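Local atomic coordinates of isomerase/lactonizing enzyme (Agrobacterium tumefaciens, PDB entry 1RVK), a protein that is of unknown function but binds magnesium and belongs to the enolase superfamily, so it probably acts on a carboxylate substrate as an isomerase or lactonizing enzyme. Residues 128-133 against 358-363; 328-333 against 351-356. One frame throughout, in Å; residues are numbered along the deposited sequence.

Overall arrangement
Following the chain from the N terminus, strand 130-137 opens the barrel sheet of this enolase-superfamily protein after the N-terminal region. The chain then runs through the remaining parallel barrel strands to strand 328-333, which lies beside 130-137 in parallel, as expected for the modified (beta/alpha)7beta barrel of the superfamily. Contact 2 closes a short loop, bringing 351-356 back over strand 328-333 after 17 residues without helix or strand. Contact 1 closes a far longer one, 224 residues, by setting strand 358-360 antiparallel beside strand 130-137; contact 2 is nested inside it. Their centres lie about 9 Å apart, and probable backbone hydrogen bonds from Tyr328 N to Leu132 O and from His360 N to Pro352 O join them.

Contact 1: residues 128-133 against 358-363; sequences RDKVLA and FVHVPD
The Phe358 ring is sandwiched between two side chains of 128-133. Leu132 CD2 sits over the centre of one face, 3.5 Å from the ring centroid, and Lys130 CE lies over the opposite face, offset toward the rim. Lys130 NZ makes a cation-pi contact on that same face, 4.3 Å from the centroid of the Phe358 ring and 6° off its normal. Lys130 CB also covers one face of the His360 ring, 4.0 Å from its centroid. With CG between its backbone N and carbonyl carbon (chi1 70°) and the chain extended beyond, Lys130 runs beside His360 while crossing Phe358. Beneath these rings the strands pair antiparallel: Val131 N donates to Val359 O, and Val359 N to Val131 O (2.8 Å). The pairing continues past His360, where Val361 N donates to Asp129 O at 3.0 Å and a water bridges that oxygen to Val361 O. Val359 CG2 meets Ala133 CB at 3.7 Å. Strand 358-360 adds an antiparallel neighbour to strand 130-137, which also pairs in parallel with 167-171 and 328-333; Val131, Val359 and Val361 pack on helix 313-321, and Val131, Ala133 and Val359 touch Tyr328 of strand 328-333.

Contact 2: residues 328-333 against 351-356; sequences YERGLL and DPMDRD
Tyr328 and Arg330, on strand 328-333, reach across to Asp351 and Met353 in an irregular segment whose backbone forms no ladder with the strand, the nearest CA atoms, of Arg330 and Asp351, being 8.1 Å apart. Arg330 grips the backbone of Asp351 side-on: NE and NH2 both donate to Asp351 O, at 3.0 and 2.9 Å, with this oxygen close to the guanidinium plane. The NE bond runs nearly straight on from the carbonyl, whereas NH2 comes in tilted by 31° from the carbonyl plane. The Arg330 chain, extended from CG to NE, carries the guanidinium out from the strand to this oxygen. Met353, a selenomethionine, lays CB over the centre of the guanidinium, 3.7 Å from Arg330 CZ, while its SE lies 4.0 Å from Arg330 CD. The Asp351 carboxylate turns to Tyr328, whose OH donates to OD2 at 2.6 Å. The oxygen lies at the ring edge, is met on its anti side, somewhat out of the carboxylate plane, and belongs to a carboxylate 87° from the ring plane. OD2 is also hydrogen-bonded to Tyr339 OH, and Tyr328 OH to Thr312 N. Arg330 NE and Asp351 OD2 form a long salt bridge of 3.9 Å, OD2 lying well out of the guanidinium plane. Arg330 NH1 forms a salt bridge with Asp340 and a hydrogen bond with Tyr165. Further on, Asp354 OD1 accepts from Asp356 N in an Asx turn and also from Phe358 N, leading the chain into strand 358-360. This buried arginine-carbonyl and tyrosine-aspartate network, about 13 Å from the magnesium ion at the Arg330 side chain, ties the loop after strand 328-333 back to that barrel strand. Val359 of strand 358-360 touches Tyr328, Arg330 and Asp351, and the backbone of 328-333 pairs in parallel with strand 130-137.

Contact 1: residues 128-133 against 358-363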
ATOM      1  N   ARG A 128      -7.647  -5.178 -16.588  1.00 13.65           N
ATOM      2  CA  ARG A 128      -6.820  -6.384 -16.667  1.00 12.73           C
ATOM      3  C   ARG A 128      -7.105  -7.386 -15.541  1.00 13.43           C
ATOM      4  O   ARG A 128      -7.341  -6.997 -14.396  1.00 14.09           O
ATOM      5  CB  ARG A 128      -5.337  -5.994 -16.646  1.00 12.67           C
ATOM      6  CG  ARG A 128      -4.976  -5.075 -15.486  1.00 13.21           C
ATOM      7  CD  ARG A 128      -3.588  -4.475 -15.618  1.00 14.01           C
ATOM      8  NE  ARG A 128      -3.478  -3.277 -14.788  1.00 13.35           N
ATOM      9  CZ  ARG A 128      -2.400  -2.506 -14.708  1.00 14.99           C
ATOM     10  NH1 ARG A 128      -1.309  -2.800 -15.405  1.00 14.47           N
ATOM     11  NH2 ARG A 128      -2.426  -1.421 -13.948  1.00 13.13           N
ATOM     12  N   ASP A 129      -7.067  -8.677 -15.871  1.00 13.85           N
ATOM     13  CA  ASP A 129      -7.327  -9.729 -14.894  1.00 14.46           C
ATOM     14  C   ASP A 129      -6.061 -10.185 -14.188  1.00 15.37           C
ATOM     15  O   ASP A 129      -6.120 -10.859 -13.160  1.00 15.15           O
ATOM     16  CB  ASP A 129      -7.994 -10.926 -15.568  1.00 15.97           C
ATOM     17  CG  ASP A 129      -9.278 -10.548 -16.269  1.00 16.36           C
ATOM     18  OD1 ASP A 129     -10.154  -9.942 -15.615  1.00 16.95           O
ATOM     19  OD2 ASP A 129      -9.412 -10.857 -17.471  1.00 19.69           O
ATOM     20  N   LYS A 130      -4.915  -9.829 -14.757  1.00 15.02           N
ATOM     21  CA  LYS A 130      -3.632 -10.168 -14.162  1.00 15.87           C
ATOM     22  C   LYS A 130      -2.725  -8.968 -14.359  1.00 14.45           C
ATOM     23  O   LYS A 130      -2.931  -8.173 -15.273  1.00 13.03           O
ATOM     24  CB  LYS A 130      -3.025 -11.417 -14.813  1.00 16.24           C
ATOM     25  CG  LYS A 130      -2.533 -11.234 -16.238  1.00 19.79           C
ATOM     26  CD  LYS A 130      -1.831 -12.501 -16.717  1.00 21.49           C
ATOM     27  CE  LYS A 130      -1.244 -12.328 -18.111  1.00 24.62           C
ATOM     28  NZ  LYS A 130      -0.574 -13.571 -18.581  1.00 26.97           N
ATOM     29  N   VAL A 131      -1.733  -8.823 -13.492  1.00 13.86           N
ATOM     30  CA  VAL A 131      -0.823  -7.694 -13.592  1.00 15.41           C
ATOM     31  C   VAL A 131       0.532  -8.036 -13.002  1.00 14.82           C
ATOM     32  O   VAL A 131       0.626  -8.788 -12.028  1.00 12.78           O
ATOM     33  CB  VAL A 131      -1.387  -6.454 -12.857  1.00 17.38           C
ATOM     34  CG1 VAL A 131      -1.554  -6.753 -11.375  1.00 20.10           C
ATOM     35  CG2 VAL A 131      -0.463  -5.261 -13.062  1.00 17.93           C
ATOM     36  N   LEU A 132       1.579  -7.483 -13.601  1.00 13.51           N
ATOM     37  CA  LEU A 132       2.930  -7.710 -13.121  1.00 14.22           C
ATOM     38  C   LEU A 132       3.064  -7.112 -11.729  1.00 13.73           C
ATOM     39  O   LEU A 132       2.491  -6.063 -11.435  1.00 13.69           O
ATOM     40  CB  LEU A 132       3.954  -7.039 -14.041  1.00 15.86           C
ATOM     41  CG  LEU A 132       4.167  -7.619 -15.439  1.00 19.21           C
ATOM     42  CD1 LEU A 132       5.102  -6.708 -16.217  1.00 19.56           C
ATOM     43  CD2 LEU A 132       4.752  -9.022 -15.340  1.00 20.54           C
ATOM     44  N   ALA A 133       3.825  -7.786 -10.878  1.00 12.37           N
ATOM     45  CA  ALA A 133       4.054  -7.302  -9.526  1.00 13.33           C
ATOM     46  C   ALA A 133       5.551  -7.199  -9.292  1.00 14.06           C
ATOM     47  O   ALA A 133       6.326  -7.963  -9.873  1.00 14.17           O
ATOM     48  CB  ALA A 133       3.438  -8.266  -8.514  1.00 13.18           C
ATOM     49  N   PHE A 358       3.204 -12.631 -12.696  1.00 14.33           N
ATOM     50  CA  PHE A 358       1.886 -12.019 -12.808  1.00 14.16           C
ATOM     51  C   PHE A 358       0.974 -12.419 -11.654  1.00 14.95           C
ATOM     52  O   PHE A 358       0.831 -13.604 -11.350  1.00 14.09           O
ATOM     53  CB  PHE A 358       1.187 -12.425 -14.112  1.00 15.90           C
ATOM     54  CG  PHE A 358       1.708 -11.725 -15.334  1.00 17.43           C
ATOM     55  CD1 PHE A 358       2.753 -12.267 -16.070  1.00 18.12           C
ATOM     56  CD2 PHE A 358       1.141 -10.525 -15.755  1.00 18.63           C
ATOM     57  CE1 PHE A 358       3.231 -11.630 -17.209  1.00 19.66           C
ATOM     58  CE2 PHE A 358       1.612  -9.877 -16.898  1.00 18.75           C
ATOM     59  CZ  PHE A 358       2.658 -10.434 -17.624  1.00 19.77           C
ATOM     60  N   VAL A 359       0.368 -11.426 -11.011  1.00 13.79           N
ATOM     61  CA  VAL A 359      -0.582 -11.683  -9.936  1.00 14.05           C
ATOM     62  C   VAL A 359      -1.944 -11.790 -10.622  1.00 14.49           C
ATOM     63  O   VAL A 359      -2.274 -10.969 -11.478  1.00 14.90           O
ATOM     64  CB  VAL A 359      -0.617 -10.523  -8.908  1.00 13.22           C
ATOM     65  CG1 VAL A 359      -1.890 -10.601  -8.066  1.00 13.04           C
ATOM     66  CG2 VAL A 359       0.609 -10.602  -8.002  1.00 11.79           C
ATOM     67  N   HIS A 360      -2.718 -12.810 -10.266  1.00 14.56           N
ATOM     68  CA  HIS A 360      -4.038 -13.012 -10.856  1.00 15.37           C
ATOM     69  C   HIS A 360      -5.130 -12.634  -9.871  1.00 14.39           C
ATOM     70  O   HIS A 360      -5.220 -13.207  -8.787  1.00 16.10           O
ATOM     71  CB  HIS A 360      -4.218 -14.473 -11.278  1.00 16.51           C
ATOM     72  CG  HIS A 360      -3.372 -14.871 -12.444  1.00 19.58           C
ATOM     73  ND1 HIS A 360      -2.004 -15.022 -12.355  1.00 21.44           N
ATOM     74  CD2 HIS A 360      -3.695 -15.117 -13.735  1.00 17.78           C
ATOM     75  CE1 HIS A 360      -1.523 -15.345 -13.543  1.00 18.38           C
ATOM     76  NE2 HIS A 360      -2.528 -15.408 -14.397  1.00 22.67           N
ATOM     77  N   VAL A 361      -5.957 -11.664 -10.245  1.00 14.69           N
ATOM     78  CA  VAL A 361      -7.032 -11.226  -9.368  1.00 14.11           C
ATOM     79  C   VAL A 361      -8.028 -12.365  -9.176  1.00 15.26           C
ATOM     80  O   VAL A 361      -8.566 -12.903 -10.145  1.00 15.54           O
ATOM     81  CB  VAL A 361      -7.786 -10.010  -9.942  1.00 14.96           C
ATOM     82  CG1 VAL A 361      -8.722  -9.437  -8.878  1.00 14.35           C
ATOM     83  CG2 VAL A 361      -6.795  -8.955 -10.424  1.00 14.00           C
ATOM     84  N   PRO A 362      -8.278 -12.754  -7.920  1.00 17.58           N
ATOM     85  CA  PRO A 362      -9.222 -13.840  -7.642  1.00 18.87           C
ATOM     86  C   PRO A 362     -10.596 -13.566  -8.236  1.00 20.77           C
ATOM     87  O   PRO A 362     -11.056 -12.425  -8.261  1.00 20.96           O
ATOM     88  CB  PRO A 362      -9.256 -13.882  -6.117  1.00 19.77           C
ATOM     89  CG  PRO A 362      -7.870 -13.444  -5.742  1.00 18.27           C
ATOM     90  CD  PRO A 362      -7.650 -12.275  -6.676  1.00 16.84           C
ATOM     91  N   ASP A 363     -11.248 -14.616  -8.719  1.00 22.98           N
ATOM     92  CA  ASP A 363     -12.576 -14.465  -9.288  1.00 26.07           C
ATOM     93  C   ASP A 363     -13.580 -14.690  -8.160  1.00 25.01           C
ATOM     94  O   ASP A 363     -14.349 -15.651  -8.175  1.00 26.75           O
ATOM     95  CB  ASP A 363     -12.800 -15.487 -10.404  1.00 30.66           C
ATOM     96  CG  ASP A 363     -14.007 -15.156 -11.262  1.00 35.93           C
ATOM     97  OD1 ASP A 363     -14.369 -15.979 -12.130  1.00 39.18           O
ATOM     98  OD2 ASP A 363     -14.592 -14.066 -11.070  1.00 37.83           O
TER
HETATM   99  O   HOH W   1      -7.568 -13.342 -12.669  1.00 27.30           O

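Contact 2: residues 328-333 against 351-356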
ATOM      1  N   TYR A 328       1.742  -3.889  -9.347  1.00 14.61           N
ATOM      2  CA  TYR A 328       0.996  -4.141  -8.126  1.00 13.65           C
ATOM      3  C   TYR A 328       2.191  -4.341  -7.195  1.00 13.70           C
ATOM      4  O   TYR A 328       3.157  -5.017  -7.564  1.00 13.52           O
ATOM      5  CB  TYR A 328       0.182  -5.433  -8.193  1.00 12.11           C
ATOM      6  CG  TYR A 328      -0.191  -5.975  -6.825  1.00 10.57           C
ATOM      7  CD1 TYR A 328       0.419  -7.125  -6.320  1.00 10.07           C
ATOM      8  CD2 TYR A 328      -1.162  -5.348  -6.041  1.00 10.38           C
ATOM      9  CE1 TYR A 328       0.068  -7.641  -5.075  1.00 11.21           C
ATOM     10  CE2 TYR A 328      -1.522  -5.855  -4.788  1.00 12.33           C
ATOM     11  CZ  TYR A 328      -0.903  -7.007  -4.315  1.00 12.48           C
ATOM     12  OH  TYR A 328      -1.270  -7.542  -3.102  1.00 12.10           O
ATOM     13  N   GLU A 329       2.148  -3.730  -6.019  1.00 12.81           N
ATOM     14  CA  GLU A 329       3.246  -3.845  -5.064  1.00 11.75           C
ATOM     15  C   GLU A 329       3.029  -5.055  -4.169  1.00 12.79           C
ATOM     16  O   GLU A 329       2.124  -5.060  -3.338  1.00 12.91           O
ATOM     17  CB  GLU A 329       3.338  -2.571  -4.218  1.00 11.17           C
ATOM     18  CG  GLU A 329       4.510  -2.563  -3.260  1.00 11.90           C
ATOM     19  CD  GLU A 329       4.736  -1.215  -2.610  1.00 13.90           C
ATOM     20  OE1 GLU A 329       5.735  -1.091  -1.873  1.00 11.81           O
ATOM     21  OE2 GLU A 329       3.924  -0.284  -2.834  1.00 13.72           O
ATOM     22  N   ARG A 330       3.864  -6.080  -4.342  1.00 11.76           N
ATOM     23  CA  ARG A 330       3.738  -7.305  -3.557  1.00 14.87           C
ATOM     24  C   ARG A 330       4.804  -7.359  -2.467  1.00 16.78           C
ATOM     25  O   ARG A 330       5.997  -7.473  -2.751  1.00 14.91           O
ATOM     26  CB  ARG A 330       3.857  -8.523  -4.482  1.00 12.30           C
ATOM     27  CG  ARG A 330       3.196  -9.799  -3.955  1.00 14.48           C
ATOM     28  CD  ARG A 330       2.996 -10.805  -5.095  1.00 14.20           C
ATOM     29  NE  ARG A 330       2.165 -11.944  -4.702  1.00 14.16           N
ATOM     30  CZ  ARG A 330       2.634 -13.102  -4.245  1.00 17.42           C
ATOM     31  NH1 ARG A 330       3.940 -13.298  -4.122  1.00 14.61           N
ATOM     32  NH2 ARG A 330       1.788 -14.066  -3.900  1.00 14.99           N
ATOM     33  N   GLY A 331       4.359  -7.270  -1.218  1.00 19.02           N
ATOM     34  CA  GLY A 331       5.278  -7.296  -0.095  1.00 21.50           C
ATOM     35  C   GLY A 331       4.608  -6.740   1.147  1.00 22.79           C
ATOM     36  O   GLY A 331       3.378  -6.658   1.192  1.00 22.00           O
ATOM     37  N   LEU A 332       5.390  -6.323   2.141  1.00 19.48           N
ATOM     38  CA  LEU A 332       6.851  -6.356   2.088  1.00 18.26           C
ATOM     39  C   LEU A 332       7.445  -7.753   2.248  1.00 16.77           C
ATOM     40  O   LEU A 332       6.900  -8.598   2.963  1.00 15.43           O
ATOM     41  CB  LEU A 332       7.420  -5.415   3.154  1.00 18.12           C
ATOM     42  CG  LEU A 332       6.975  -3.961   2.981  1.00 19.21           C
ATOM     43  CD1 LEU A 332       7.528  -3.104   4.104  1.00 21.10           C
ATOM     44  CD2 LEU A 332       7.449  -3.447   1.632  1.00 20.88           C
ATOM     45  N   LEU A 333       8.579  -7.972   1.582  1.00 13.81           N
ATOM     46  CA  LEU A 333       9.278  -9.258   1.574  1.00 14.17           C
ATOM     47  C   LEU A 333      10.590  -9.272   2.359  1.00 14.40           C
ATOM     48  O   LEU A 333      11.265  -8.248   2.492  1.00 13.53           O
ATOM     49  CB  LEU A 333       9.573  -9.665   0.125  1.00 15.00           C
ATOM     50  CG  LEU A 333       8.540 -10.359  -0.774  1.00 20.43           C
ATOM     51  CD1 LEU A 333       7.123 -10.129  -0.303  1.00 17.79           C
ATOM     52  CD2 LEU A 333       8.741  -9.871  -2.197  1.00 16.66           C
ATOM     53  N   ASP A 351      -3.702 -12.290  -3.499  1.00 13.44           N
ATOM     54  CA  ASP A 351      -2.815 -11.951  -4.609  1.00 14.44           C
ATOM     55  C   ASP A 351      -1.846 -13.045  -5.053  1.00 14.93           C
ATOM     56  O   ASP A 351      -0.627 -12.867  -4.999  1.00 14.43           O
ATOM     57  CB  ASP A 351      -2.023 -10.691  -4.247  1.00 13.78           C
ATOM     58  CG  ASP A 351      -1.219 -10.851  -2.966  1.00 16.27           C
ATOM     59  OD1 ASP A 351      -1.372 -11.888  -2.282  1.00 17.44           O
ATOM     60  OD2 ASP A 351      -0.433  -9.937  -2.638  1.00 13.93           O
ATOM     61  N   PRO A 352      -2.376 -14.182  -5.527  1.00 14.63           N
ATOM     62  CA  PRO A 352      -1.540 -15.298  -5.984  1.00 14.61           C
ATOM     63  C   PRO A 352      -0.715 -14.849  -7.185  1.00 15.64           C
ATOM     64  O   PRO A 352      -1.224 -14.148  -8.060  1.00 14.99           O
ATOM     65  CB  PRO A 352      -2.558 -16.366  -6.392  1.00 16.40           C
ATOM     66  CG  PRO A 352      -3.843 -15.934  -5.764  1.00 19.23           C
ATOM     67  CD  PRO A 352      -3.796 -14.442  -5.806  1.00 16.11           C
HETATM   68  N   MSE A 353       0.549 -15.256  -7.243  1.00 15.54           N
HETATM   69  CA  MSE A 353       1.396 -14.866  -8.365  1.00 14.98           C
HETATM   70  C   MSE A 353       1.967 -16.090  -9.080  1.00 15.41           C
HETATM   71  O   MSE A 353       2.485 -17.007  -8.432  1.00 15.50           O
HETATM   72  CB  MSE A 353       2.538 -13.970  -7.876  1.00 14.16           C
HETATM   73  CG  MSE A 353       3.366 -13.368  -9.006  1.00 14.50           C
HETATM   74 SE   MSE A 353       4.797 -12.226  -8.396  1.00 17.77          SE
HETATM   75  CE  MSE A 353       6.091 -13.605  -7.953  1.00 14.24           C
ATOM     76  N   ASP A 354       1.876 -16.117 -10.410  1.00 16.04           N
ATOM     77  CA  ASP A 354       2.418 -17.254 -11.145  1.00 15.88           C
ATOM     78  C   ASP A 354       3.937 -17.183 -11.252  1.00 17.13           C
ATOM     79  O   ASP A 354       4.567 -16.251 -10.743  1.00 15.82           O
ATOM     80  CB  ASP A 354       1.780 -17.399 -12.543  1.00 15.70           C
ATOM     81  CG  ASP A 354       2.030 -16.205 -13.453  1.00 16.33           C
ATOM     82  OD1 ASP A 354       3.111 -15.587 -13.379  1.00 15.74           O
ATOM     83  OD2 ASP A 354       1.136 -15.904 -14.274  1.00 18.38           O
ATOM     84  N   ARG A 355       4.524 -18.180 -11.907  1.00 18.78           N
ATOM     85  CA  ARG A 355       5.970 -18.254 -12.054  1.00 18.75           C
ATOM     86  C   ARG A 355       6.546 -17.231 -13.022  1.00 18.74           C
ATOM     87  O   ARG A 355       7.764 -17.123 -13.157  1.00 18.12           O
ATOM     88  CB  ARG A 355       6.374 -19.662 -12.500  1.00 22.95           C
ATOM     89  CG  ARG A 355       5.890 -20.767 -11.575  1.00 27.49           C
ATOM     90  CD  ARG A 355       6.521 -20.645 -10.201  1.00 31.41           C
ATOM     91  NE  ARG A 355       7.974 -20.764 -10.262  1.00 35.04           N
ATOM     92  CZ  ARG A 355       8.774 -20.697  -9.203  1.00 36.34           C
ATOM     93  NH1 ARG A 355       8.262 -20.512  -7.993  1.00 37.15           N
ATOM     94  NH2 ARG A 355      10.087 -20.811  -9.354  1.00 36.85           N
ATOM     95  N   ASP A 356       5.673 -16.485 -13.698  1.00 18.35           N
ATOM     96  CA  ASP A 356       6.113 -15.473 -14.653  1.00 19.33           C
ATOM     97  C   ASP A 356       6.052 -14.060 -14.073  1.00 18.35           C
ATOM     98  O   ASP A 356       6.365 -13.086 -14.758  1.00 19.28           O
ATOM     99  CB  ASP A 356       5.266 -15.553 -15.926  1.00 22.30           C
ATOM    100  CG  ASP A 356       5.583 -16.784 -16.760  1.00 26.86           C
ATOM    101  OD1 ASP A 356       4.733 -17.186 -17.582  1.00 28.67           O
ATOM    102  OD2 ASP A 356       6.690 -17.343 -16.603  1.00 28.00           O
TER